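Long-range contacts in outer membrane associated protein (Francisella tularensis subsp. tularensis, PDB 6U83), which probably helps anchor the outer membrane to peptidoglycan through its OmpA-like domain, the part studied here, in which a D-alanine is bound: residues F64-A69 with L116-R120; T95-S101 with N159-A164. One frame throughout, in Å; residues are numbered along the deposited sequence.

Contact 1. Residues F64-A69 with L116-R120. With DAL (D-alanine), chain D.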
ATOM      1  N   PHE A  64      -8.294   2.738   6.228  1.00 48.91           N
ATOM      2  CA  PHE A  64      -9.657   3.169   5.958  1.00 54.23           C
ATOM      3  C   PHE A  64     -10.484   3.173   7.235  1.00 53.23           C
ATOM      4  O   PHE A  64     -10.325   2.304   8.101  1.00 53.11           O
ATOM      5  CB  PHE A  64     -10.357   2.239   4.941  1.00 57.41           C
ATOM      6  CG  PHE A  64      -9.814   2.319   3.554  1.00 55.88           C
ATOM      7  CD1 PHE A  64      -8.706   1.569   3.185  1.00 55.34           C
ATOM      8  CD2 PHE A  64     -10.436   3.112   2.597  1.00 54.87           C
ATOM      9  CE1 PHE A  64      -8.227   1.608   1.885  1.00 58.75           C
ATOM     10  CE2 PHE A  64      -9.949   3.152   1.282  1.00 51.63           C
ATOM     11  CZ  PHE A  64      -8.840   2.406   0.938  1.00 51.83           C
ATOM     12  N   ALA A  65     -11.403   4.134   7.327  1.00 55.59           N
ATOM     13  CA  ALA A  65     -12.365   4.122   8.418  1.00 60.06           C
ATOM     14  C   ALA A  65     -13.359   2.961   8.265  1.00 72.53           C
ATOM     15  O   ALA A  65     -13.510   2.351   7.196  1.00 75.26           O
ATOM     16  CB  ALA A  65     -13.123   5.448   8.480  1.00 59.84           C
ATOM     17  N   TYR A  66     -14.057   2.678   9.357  1.00 65.34           N
ATOM     18  CA  TYR A  66     -14.928   1.520   9.434  1.00 57.58           C
ATOM     19  C   TYR A  66     -16.012   1.569   8.355  1.00 57.28           C
ATOM     20  O   TYR A  66     -16.743   2.557   8.231  1.00 55.07           O
ATOM     21  CB  TYR A  66     -15.536   1.472  10.841  1.00 63.65           C
ATOM     22  CG  TYR A  66     -16.569   0.395  11.034  1.00 65.24           C
ATOM     23  CD1 TYR A  66     -16.187  -0.912  11.291  1.00 59.76           C
ATOM     24  CD2 TYR A  66     -17.930   0.677  10.939  1.00 66.23           C
ATOM     25  CE1 TYR A  66     -17.118  -1.901  11.471  1.00 63.64           C
ATOM     26  CE2 TYR A  66     -18.885  -0.315  11.110  1.00 62.80           C
ATOM     27  CZ  TYR A  66     -18.469  -1.608  11.368  1.00 66.40           C
ATOM     28  OH  TYR A  66     -19.398  -2.611  11.545  1.00 66.52           O
ATOM     29  N   ASP A  67     -16.095   0.507   7.551  1.00 63.77           N
ATOM     30  CA  ASP A  67     -17.120   0.308   6.522  1.00 60.27           C
ATOM     31  C   ASP A  67     -16.969   1.267   5.348  1.00 66.35           C
ATOM     32  O   ASP A  67     -17.899   1.400   4.535  1.00 66.35           O
ATOM     33  CB  ASP A  67     -18.531   0.435   7.108  1.00 60.13           C
ATOM     34  CG  ASP A  67     -19.559  -0.417   6.386  1.00 69.11           C
ATOM     35  OD1 ASP A  67     -19.173  -1.343   5.639  1.00 73.52           O
ATOM     36  OD2 ASP A  67     -20.769  -0.149   6.572  1.00 72.15           O
ATOM     37  N   LYS A  68     -15.829   1.947   5.234  1.00 71.65           N
ATOM     38  CA  LYS A  68     -15.595   2.935   4.195  1.00 68.53           C
ATOM     39  C   LYS A  68     -14.590   2.422   3.176  1.00 67.47           C
ATOM     40  O   LYS A  68     -13.645   1.698   3.511  1.00 61.73           O
ATOM     41  CB  LYS A  68     -15.082   4.247   4.794  1.00 59.28           C
ATOM     42  CG  LYS A  68     -16.126   4.961   5.631  1.00 54.08           C
ATOM     43  CD  LYS A  68     -17.245   5.515   4.770  1.00 56.37           C
ATOM     44  CE  LYS A  68     -18.299   6.197   5.622  1.00 62.55           C
ATOM     45  NZ  LYS A  68     -19.169   7.076   4.810  1.00 68.86           N
ATOM     46  N   ALA A  69     -14.796   2.820   1.925  1.00 58.82           N
ATOM     47  CA  ALA A  69     -13.813   2.579   0.873  1.00 63.68           C
ATOM     48  C   ALA A  69     -13.274   3.887   0.312  1.00 67.75           C
ATOM     49  O   ALA A  69     -12.639   3.888  -0.754  1.00 65.65           O
ATOM     50  CB  ALA A  69     -14.409   1.731  -0.254  1.00 54.20           C
ATOM     51  N   LEU A 116     -16.207  -5.286   0.249  1.00 66.82           N
ATOM     52  CA  LEU A 116     -15.643  -4.071   0.815  1.00 59.94           C
ATOM     53  C   LEU A 116     -14.166  -3.956   0.477  1.00 59.61           C
ATOM     54  O   LEU A 116     -13.711  -2.929  -0.045  1.00 57.94           O
ATOM     55  CB  LEU A 116     -15.881  -4.079   2.321  1.00 59.10           C
ATOM     56  CG  LEU A 116     -15.300  -2.927   3.115  1.00 60.43           C
ATOM     57  CD1 LEU A 116     -15.655  -1.588   2.465  1.00 52.29           C
ATOM     58  CD2 LEU A 116     -15.806  -3.031   4.556  1.00 64.95           C
ATOM     59  N   SER A 117     -13.416  -5.038   0.687  1.00 63.46           N
ATOM     60  CA  SER A 117     -11.976  -4.981   0.460  1.00 65.71           C
ATOM     61  C   SER A 117     -11.651  -4.772  -1.011  1.00 63.37           C
ATOM     62  O   SER A 117     -10.684  -4.076  -1.346  1.00 57.79           O
ATOM     63  CB  SER A 117     -11.318  -6.256   0.966  1.00 64.17           C
ATOM     64  OG  SER A 117     -11.635  -7.315   0.093  1.00 61.59           O
ATOM     65  N   GLU A 118     -12.424  -5.396  -1.895  1.00 52.16           N
ATOM     66  CA  GLU A 118     -12.288  -5.144  -3.324  1.00 61.95           C
ATOM     67  C   GLU A 118     -12.529  -3.679  -3.647  1.00 60.07           C
ATOM     68  O   GLU A 118     -11.823  -3.096  -4.476  1.00 62.34           O
ATOM     69  CB  GLU A 118     -13.271  -6.015  -4.114  1.00 66.59           C
ATOM     70  CG  GLU A 118     -12.994  -7.506  -4.051  1.00 78.71           C
ATOM     71  CD  GLU A 118     -14.053  -8.338  -4.773  1.00100.50           C
ATOM     72  OE1 GLU A 118     -14.339  -8.064  -5.953  1.00116.45           O
ATOM     73  OE2 GLU A 118     -14.616  -9.266  -4.157  1.00105.87           O
ATOM     74  N   LYS A 119     -13.547  -3.080  -3.023  1.00 53.72           N
ATOM     75  CA  LYS A 119     -13.846  -1.671  -3.242  1.00 56.46           C
ATOM     76  C   LYS A 119     -12.712  -0.788  -2.754  1.00 64.09           C
ATOM     77  O   LYS A 119     -12.467   0.277  -3.333  1.00 61.56           O
ATOM     78  CB  LYS A 119     -15.133  -1.281  -2.517  1.00 56.85           C
ATOM     79  CG  LYS A 119     -16.449  -1.864  -3.066  1.00 53.25           C
ATOM     80  CD  LYS A 119     -17.616  -1.376  -2.177  1.00 56.83           C
ATOM     81  CE  LYS A 119     -18.962  -1.715  -2.749  1.00 57.20           C
ATOM     82  NZ  LYS A 119     -20.050  -1.248  -1.814  1.00 57.36           N
ATOM     83  N   ARG A 120     -12.012  -1.208  -1.693  1.00 56.83           N
ATOM     84  CA  ARG A 120     -10.880  -0.432  -1.197  1.00 60.96           C
ATOM     85  C   ARG A 120      -9.723  -0.479  -2.192  1.00 65.18           C
ATOM     86  O   ARG A 120      -9.169   0.563  -2.570  1.00 58.80           O
ATOM     87  CB  ARG A 120     -10.463  -0.958   0.180  1.00 54.74           C
ATOM     88  CG  ARG A 120     -11.464  -0.581   1.320  1.00 58.67           C
ATOM     89  CD  ARG A 120     -11.095  -1.200   2.694  1.00 50.94           C
ATOM     90  NE  ARG A 120     -11.931  -0.604   3.733  1.00 56.03           N
ATOM     91  CZ  ARG A 120     -12.282  -1.199   4.871  1.00 57.27           C
ATOM     92  NH1 ARG A 120     -11.888  -2.444   5.147  1.00 46.76           N
ATOM     93  NH2 ARG A 120     -13.031  -0.530   5.741  1.00 51.55           N
TER
HETATM   94  N   DAL D 403     -15.137  -5.062   8.727  1.00 51.20           N
HETATM   95  CA  DAL D 403     -15.275  -3.614   8.674  1.00 51.52           C
HETATM   96  CB  DAL D 403     -16.698  -3.226   8.239  1.00 54.50           C
HETATM   97  C   DAL D 403     -14.238  -2.956   7.766  1.00 59.08           C
HETATM   98  O   DAL D 403     -14.342  -1.751   7.525  1.00 66.34           O
HETATM   99  OXT DAL D 403     -13.292  -3.591   7.262  1.00 60.09           O
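R120 of helix 110-130 runs across the ring of F64 and ends in the loop around D-alanine. Its CB lies near F64 CE1 and CZ. The next carbon, CG, sits over the ring centre, 3.8 Å from the F64 centroid and only 2° off the normal, a clear CH-pi contact. CD continues over F64 CD1 and CG, the chain staying extended to NE (chi2 176°, chi3 170°). R120 NE then donates to K68 O at 2.9 Å, with K68 O near the guanidinium plane. R120 NH2 reaches A65 O and K68 O by weak bonds and also donates to the ligand O. R120 NH1 bonds to DAL OXT at 2.8 Å, and also to Y99 O. L116 CG lies over one guanidinium face. A type II turn from A65 to K68 presents D67 N to the same ligand oxygen, DAL O, at 2.9 Å. D67 itself is positioned by Y112, whose OH bonds to OD1. Both carboxylate oxygens of D-alanine are thus gripped by an arginine fixed in rotation by carbonyls, consistent with the OmpA-like pocket that recognises a peptidoglycan stem-peptide carboxylate.

Contact 2. Residues T95-S101 with N159-A164; sequences TVKGYAS and NQRVEA. With DAL (D-alanine), chain D.
N159 packs its CB against A100 O at 3.7 Å, where the chain is about to enter an antiparallel strand pair of the OmpA-like alpha/beta fold, strands 94-98 and 161-172; the axes of 95-98 and 161-164 come within 4.6 Å, with 154° between their N-to-C directions. The N159 amide is held by L149 N on OD1, and its backbone O accepts R161 NH1. Q160 extends beyond CG beside the ligand, and its OE1 takes the S101 hydroxyl, OG, on a lone pair in the carbonyl plane, at 2.9 Å. The other amide atom, NE2, goes to F64 O, so both polar atoms of the group are used and its rotation is fixed; S101 N meanwhile donates to ligand OXT. R161 O accepts Y99 N. Its side chain, with CG between the backbone N and the carbonyl carbon (chi1 84°) and a bend at chi2, folds back until the guanidinium lies flat over one face of the Y99 ring, centres 3.9 Å apart and planes 21° apart, a stacked cation-pi pair. R161 NE forms a salt bridge to E163 OE2 at 2.7 Å, met from above the carboxylate plane, and NH2 bonds to D147 O, which, with the NH1 bond to N159 O, fix the rotation of the guanidinium over the ring. V162 pairs with G98 at a non-hydrogen-bonded site and turns to the side of the sheet where V124 of helix 110-130 lies; V162 CG1 meets V96 CG1 at 3.5 Å, and CG2 sits by G98 CA. E163 makes the hydrogen-bonded pair with K97: K97 N donates to E163 O, and E163 N returns the bond to K97 O at 2.7 Å. Finally, A164 CB lies 3.3 Å from T95 O.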
ATOM      1  N   THR A  95       0.506  -4.761  -7.782  1.00 67.19           N
ATOM      2  CA  THR A  95      -0.663  -5.444  -7.256  1.00 63.07           C
ATOM      3  C   THR A  95      -1.161  -4.707  -6.027  1.00 74.82           C
ATOM      4  O   THR A  95      -0.413  -4.525  -5.062  1.00 79.36           O
ATOM      5  CB  THR A  95      -0.330  -6.889  -6.917  1.00 65.20           C
ATOM      6  OG1 THR A  95       0.070  -7.551  -8.120  1.00 82.13           O
ATOM      7  CG2 THR A  95      -1.552  -7.579  -6.334  1.00 64.09           C
ATOM      8  N   VAL A  96      -2.424  -4.295  -6.061  1.00 81.83           N
ATOM      9  CA  VAL A  96      -3.047  -3.525  -4.995  1.00 67.21           C
ATOM     10  C   VAL A  96      -4.004  -4.452  -4.253  1.00 68.48           C
ATOM     11  O   VAL A  96      -5.015  -4.895  -4.817  1.00 65.92           O
ATOM     12  CB  VAL A  96      -3.772  -2.299  -5.555  1.00 69.23           C
ATOM     13  CG1 VAL A  96      -4.467  -1.566  -4.451  1.00 77.94           C
ATOM     14  CG2 VAL A  96      -2.780  -1.390  -6.254  1.00 61.90           C
ATOM     15  N   LYS A  97      -3.705  -4.740  -2.986  1.00 61.96           N
ATOM     16  CA  LYS A  97      -4.441  -5.724  -2.195  1.00 60.75           C
ATOM     17  C   LYS A  97      -5.265  -5.023  -1.120  1.00 61.42           C
ATOM     18  O   LYS A  97      -4.720  -4.272  -0.307  1.00 60.80           O
ATOM     19  CB  LYS A  97      -3.479  -6.720  -1.552  1.00 60.24           C
ATOM     20  CG  LYS A  97      -2.612  -7.456  -2.551  1.00 69.00           C
ATOM     21  CD  LYS A  97      -1.579  -8.274  -1.822  1.00 73.03           C
ATOM     22  CE  LYS A  97      -0.816  -9.149  -2.786  1.00 97.64           C
ATOM     23  NZ  LYS A  97       0.204  -9.984  -2.085  1.00105.12           N
ATOM     24  N   GLY A  98      -6.562  -5.308  -1.092  1.00 57.63           N
ATOM     25  CA  GLY A  98      -7.473  -4.728  -0.130  1.00 50.18           C
ATOM     26  C   GLY A  98      -7.841  -5.708   0.973  1.00 54.72           C
ATOM     27  O   GLY A  98      -7.969  -6.902   0.738  1.00 61.53           O
ATOM     28  N   TYR A  99      -8.038  -5.186   2.181  1.00 56.86           N
ATOM     29  CA  TYR A  99      -8.354  -6.029   3.323  1.00 53.33           C
ATOM     30  C   TYR A  99      -9.465  -5.388   4.145  1.00 56.72           C
ATOM     31  O   TYR A  99      -9.809  -4.207   3.973  1.00 54.82           O
ATOM     32  CB  TYR A  99      -7.122  -6.271   4.207  1.00 48.86           C
ATOM     33  CG  TYR A  99      -5.986  -6.960   3.502  1.00 49.21           C
ATOM     34  CD1 TYR A  99      -5.802  -8.332   3.628  1.00 54.99           C
ATOM     35  CD2 TYR A  99      -5.092  -6.243   2.698  1.00 56.07           C
ATOM     36  CE1 TYR A  99      -4.760  -8.978   2.973  1.00 62.22           C
ATOM     37  CE2 TYR A  99      -4.032  -6.891   2.031  1.00 60.35           C
ATOM     38  CZ  TYR A  99      -3.883  -8.257   2.179  1.00 62.81           C
ATOM     39  OH  TYR A  99      -2.862  -8.921   1.547  1.00 74.48           O
ATOM     40  N   ALA A 100     -10.009  -6.184   5.064  1.00 52.59           N
ATOM     41  CA  ALA A 100     -11.056  -5.719   5.958  1.00 55.69           C
ATOM     42  C   ALA A 100     -10.787  -6.249   7.363  1.00 59.14           C
ATOM     43  O   ALA A 100      -9.983  -7.162   7.570  1.00 60.19           O
ATOM     44  CB  ALA A 100     -12.453  -6.139   5.444  1.00 53.89           C
ATOM     45  N   SER A 101     -11.440  -5.639   8.340  1.00 53.97           N
ATOM     46  CA  SER A 101     -11.439  -6.213   9.674  1.00 54.93           C
ATOM     47  C   SER A 101     -12.630  -7.154   9.807  1.00 64.29           C
ATOM     48  O   SER A 101     -13.635  -7.024   9.107  1.00 61.13           O
ATOM     49  CB  SER A 101     -11.508  -5.115  10.736  1.00 63.56           C
ATOM     50  OG  SER A 101     -12.710  -4.363  10.617  1.00 54.27           O
ATOM     51  N   ASN A 159      -6.642  -3.449  10.463  1.00 57.45           N
ATOM     52  CA  ASN A 159      -6.803  -4.424   9.391  1.00 66.60           C
ATOM     53  C   ASN A 159      -7.537  -3.847   8.186  1.00 66.96           C
ATOM     54  O   ASN A 159      -7.420  -4.386   7.079  1.00 70.19           O
ATOM     55  CB  ASN A 159      -7.529  -5.652   9.930  1.00 65.83           C
ATOM     56  CG  ASN A 159      -6.665  -6.463  10.857  1.00 65.34           C
ATOM     57  OD1 ASN A 159      -5.507  -6.726  10.550  1.00 65.43           O
ATOM     58  ND2 ASN A 159      -7.212  -6.856  11.998  1.00 70.39           N
ATOM     59  N   GLN A 160      -8.280  -2.759   8.386  1.00 57.38           N
ATOM     60  CA  GLN A 160      -9.053  -2.081   7.347  1.00 60.75           C
ATOM     61  C   GLN A 160      -8.100  -1.269   6.474  1.00 62.94           C
ATOM     62  O   GLN A 160      -7.819  -0.101   6.773  1.00 65.05           O
ATOM     63  CB  GLN A 160     -10.104  -1.191   8.006  1.00 58.75           C
ATOM     64  CG  GLN A 160     -11.107  -1.949   8.887  1.00 52.67           C
ATOM     65  CD  GLN A 160     -11.797  -1.040   9.914  1.00 60.98           C
ATOM     66  OE1 GLN A 160     -12.588  -1.511  10.730  1.00 67.71           O
ATOM     67  NE2 GLN A 160     -11.496   0.262   9.874  1.00 54.14           N
ATOM     68  N   ARG A 161      -7.609  -1.874   5.379  1.00 53.37           N
ATOM     69  CA  ARG A 161      -6.436  -1.324   4.702  1.00 53.87           C
ATOM     70  C   ARG A 161      -6.263  -1.871   3.287  1.00 59.04           C
ATOM     71  O   ARG A 161      -6.838  -2.894   2.904  1.00 62.36           O
ATOM     72  CB  ARG A 161      -5.164  -1.630   5.487  1.00 54.98           C
ATOM     73  CG  ARG A 161      -4.633  -3.019   5.171  1.00 58.43           C
ATOM     74  CD  ARG A 161      -4.049  -3.663   6.394  1.00 57.12           C
ATOM     75  NE  ARG A 161      -3.381  -4.930   6.123  1.00 53.69           N
ATOM     76  CZ  ARG A 161      -3.974  -6.115   6.283  1.00 64.68           C
ATOM     77  NH1 ARG A 161      -5.239  -6.171   6.695  1.00 57.89           N
ATOM     78  NH2 ARG A 161      -3.314  -7.245   6.019  1.00 59.04           N
ATOM     79  N   VAL A 162      -5.414  -1.172   2.529  1.00 58.29           N
ATOM     80  CA  VAL A 162      -4.894  -1.603   1.241  1.00 56.41           C
ATOM     81  C   VAL A 162      -3.377  -1.656   1.339  1.00 67.63           C
ATOM     82  O   VAL A 162      -2.756  -0.762   1.919  1.00 69.63           O
ATOM     83  CB  VAL A 162      -5.330  -0.649   0.110  1.00 55.35           C
ATOM     84  CG1 VAL A 162      -4.404  -0.770  -1.070  1.00 55.72           C
ATOM     85  CG2 VAL A 162      -6.717  -0.976  -0.329  1.00 49.63           C
ATOM     86  N   GLU A 163      -2.779  -2.702   0.780  1.00 70.18           N
ATOM     87  CA  GLU A 163      -1.335  -2.886   0.796  1.00 70.23           C
ATOM     88  C   GLU A 163      -0.803  -3.101  -0.612  1.00 73.69           C
ATOM     89  O   GLU A 163      -1.483  -3.674  -1.471  1.00 81.83           O
ATOM     90  CB  GLU A 163      -0.920  -4.093   1.632  1.00 64.58           C
ATOM     91  CG  GLU A 163      -1.364  -4.073   3.065  1.00 74.42           C
ATOM     92  CD  GLU A 163      -0.771  -5.238   3.817  1.00 82.67           C
ATOM     93  OE1 GLU A 163      -0.190  -6.136   3.152  1.00 78.94           O
ATOM     94  OE2 GLU A 163      -0.877  -5.253   5.062  1.00 86.06           O
ATOM     95  N   ALA A 164       0.444  -2.679  -0.820  1.00 66.39           N
ATOM     96  CA  ALA A 164       1.169  -2.942  -2.056  1.00 67.77           C
ATOM     97  C   ALA A 164       2.656  -2.762  -1.792  1.00 73.00           C
ATOM     98  O   ALA A 164       3.047  -1.982  -0.918  1.00 67.86           O
ATOM     99  CB  ALA A 164       0.721  -2.011  -3.183  1.00 62.55           C
TER
HETATM  100  N   DAL D 403     -15.137  -5.062   8.727  1.00 51.20           N
HETATM  101  CA  DAL D 403     -15.275  -3.614   8.674  1.00 51.52           C
HETATM  102  CB  DAL D 403     -16.698  -3.226   8.239  1.00 54.50           C
HETATM  103  C   DAL D 403     -14.238  -2.956   7.766  1.00 59.08           C
HETATM  104  O   DAL D 403     -14.342  -1.751   7.525  1.00 66.34           O
HETATM  105  OXT DAL D 403     -13.292  -3.591   7.262  1.00 60.09           O

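Contact 2 is the buried one, its centre about 7 Å from the centre of the chain, whereas contact 1 lies about 14 Å out and is only partly buried. The former joins two strands of the sheet; the latter joins a loop to helix 110-130, which follows strand 94-98 in the chain. With their centres about 9 Å apart the two touch directly, F64 N reaching Q160 O in a probable hydrogen bond. Each contains an arginine against an aromatic ring, but R120 uses its aliphatic carbons there, its guanidinium being shared between backbone carbonyls and the ligand carboxylate, while R161 stacks the guanidinium itself. Both contribute to the D-alanine pocket, which N113 also lines.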